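Local coordinates for putative cell adhesion protein (Bacteroides eggerthii, PDB 4GPV) that probably serves as a FimA-like fimbrial subunit that builds pili of a human gut bacterium and is thought to act in cell adhesion, at residues 263-268 with 278-283. Sequence-based numbering, arbitrary orientation.
Sequences LAIKST and IFYPIL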
# COMPACT_ATOMS: atom_id res chain seq x y z
N LEU A 263 6.01 10.75 -4.39
CA LEU A 263 6.02 10.14 -5.73
C LEU A 263 6.75 11.10 -6.65
O LEU A 263 6.48 12.29 -6.59
CB LEU A 263 4.60 9.86 -6.26
CG LEU A 263 4.53 9.31 -7.71
CD1 LEU A 263 5.09 7.89 -7.82
CD2 LEU A 263 3.10 9.38 -8.22
N ALA A 264 7.72 10.61 -7.46
CA ALA A 264 8.41 11.53 -8.35
C ALA A 264 8.82 10.89 -9.66
O ALA A 264 8.99 9.66 -9.75
CB ALA A 264 9.68 12.06 -7.67
N ILE A 265 9.02 11.74 -10.65
CA ILE A 265 9.75 11.39 -11.85
C ILE A 265 11.18 11.78 -11.55
O ILE A 265 11.41 12.94 -11.19
CB ILE A 265 9.22 12.05 -13.13
CG1 ILE A 265 7.77 11.64 -13.42
CG2 ILE A 265 10.18 11.72 -14.33
CD1 ILE A 265 7.06 12.58 -14.39
N LYS A 266 12.13 10.84 -11.64
CA LYS A 266 13.55 11.14 -11.42
C LYS A 266 14.19 11.22 -12.80
O LYS A 266 14.00 10.32 -13.62
CB LYS A 266 14.21 10.05 -10.55
CG LYS A 266 15.67 10.34 -10.25
CD LYS A 266 16.61 9.63 -11.21
CE LYS A 266 17.95 10.32 -11.25
NZ LYS A 266 18.88 9.61 -12.17
N SER A 267 14.95 12.30 -13.07
CA SER A 267 15.56 12.48 -14.37
C SER A 267 16.99 12.91 -14.21
O SER A 267 17.44 13.17 -13.08
CB SER A 267 14.77 13.53 -15.16
OG SER A 267 13.39 13.20 -15.17
N THR A 268 17.73 12.95 -15.32
CA THR A 268 19.11 13.44 -15.33
C THR A 268 19.17 14.68 -16.22
O THR A 268 18.79 14.63 -17.40
CB THR A 268 20.10 12.37 -15.80
OG1 THR A 268 20.02 11.25 -14.90
CG2 THR A 268 21.53 12.88 -15.81
N ILE A 278 17.51 15.35 -11.11
CA ILE A 278 16.43 16.32 -10.93
C ILE A 278 15.17 15.53 -10.72
O ILE A 278 15.11 14.34 -11.06
CB ILE A 278 16.28 17.38 -12.05
CG1 ILE A 278 15.97 16.71 -13.41
CG2 ILE A 278 17.50 18.31 -12.11
CD1 ILE A 278 15.50 17.60 -14.51
N PHE A 279 14.18 16.16 -10.12
CA PHE A 279 12.93 15.49 -9.79
C PHE A 279 11.71 16.31 -10.13
O PHE A 279 11.74 17.53 -10.05
CB PHE A 279 12.90 15.19 -8.27
CG PHE A 279 14.01 14.30 -7.78
CD1 PHE A 279 15.24 14.84 -7.41
CD2 PHE A 279 13.85 12.92 -7.72
CE1 PHE A 279 16.28 14.01 -6.98
CE2 PHE A 279 14.87 12.10 -7.25
CZ PHE A 279 16.11 12.65 -6.93
N TYR A 280 10.59 15.63 -10.46
CA TYR A 280 9.29 16.27 -10.64
C TYR A 280 8.42 15.59 -9.59
O TYR A 280 7.89 14.51 -9.85
CB TYR A 280 8.77 16.10 -12.07
CG TYR A 280 9.73 16.60 -13.13
CD1 TYR A 280 9.70 17.93 -13.56
CD2 TYR A 280 10.63 15.73 -13.74
CE1 TYR A 280 10.50 18.36 -14.60
CE2 TYR A 280 11.48 16.17 -14.76
CZ TYR A 280 11.41 17.49 -15.19
OH TYR A 280 12.24 17.92 -16.22
N PRO A 281 8.40 16.11 -8.35
CA PRO A 281 7.79 15.34 -7.25
C PRO A 281 6.43 15.83 -6.75
O PRO A 281 6.01 16.96 -7.00
CB PRO A 281 8.81 15.54 -6.15
CG PRO A 281 9.37 16.93 -6.40
CD PRO A 281 9.11 17.30 -7.82
N ILE A 282 5.79 14.96 -5.96
CA ILE A 282 4.58 15.28 -5.21
C ILE A 282 4.72 14.68 -3.82
O ILE A 282 4.93 13.47 -3.68
CB ILE A 282 3.24 14.91 -5.90
CG1 ILE A 282 2.03 15.58 -5.17
CG2 ILE A 282 3.04 13.44 -6.06
CD1 ILE A 282 2.07 17.26 -5.09
N LEU A 283 4.61 15.53 -2.79
CA LEU A 283 4.69 15.10 -1.39
C LEU A 283 3.30 14.77 -0.91
O LEU A 283 2.40 15.59 -1.08
CB LEU A 283 5.28 16.21 -0.48
CG LEU A 283 6.79 16.29 -0.37
CD1 LEU A 283 7.38 16.77 -1.63
CD2 LEU A 283 7.17 17.25 0.72
O HOH W 1 4.84 13.54 -9.03
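Lys266 brings the start of its side chain to the Phe279 ring, its CG 3.6 Å from CE2 of Phe279, with CB close behind; the two side chains cross obliquely. CG stands anti to the backbone N (chi1 -178°), which brings it to the ring; a bend at chi2 turns CD off the ring, and NZ at the far end makes a salt bridge with Asp181. Ala264 CB sits at the edge of the same ring and also meets Pro281, CB to CB at 3.9 Å. An alanine in place of Phe279 would probably leave CB and CG of Lys266 without the ring they touch, open a gap beside Ala264 and deprive Tyr214 of its edge-to-face partner. On the opposite face of the sheet, Tyr280 turns its ring edge to Ser267, whose OG lies in the ring plane 3.6 Å from CE2, while CD2 of Tyr280 packs against CB of Ile265 at 4.0 Å. Ser267 OG is hydrogen-bonded to Asp180, and Tyr280 OH to Gly314 O. Farther along, Leu263 CB meets Ile282 CG2 at 3.9 Å.

Between these two layers of side chains, the backbones of Leu263 with Ile282, Ile265 with Tyr280 and Ser267 with Ile278 form hydrogen-bonded pairs, each joined by two N-H to O bonds. Ala264 and Pro281 form a non-hydrogen-bonded pair, where the proline's missing N-H costs no bond across the strands. A water donates to Leu263 O and, weakly, to Tyr280 O. The Leu263, Ile265 and Tyr280 face packs on strand 297-306 of the other sheet, as in a beta-sandwich; the two strands themselves form an antiparallel beta hairpin in the FimA-like C-terminal domain.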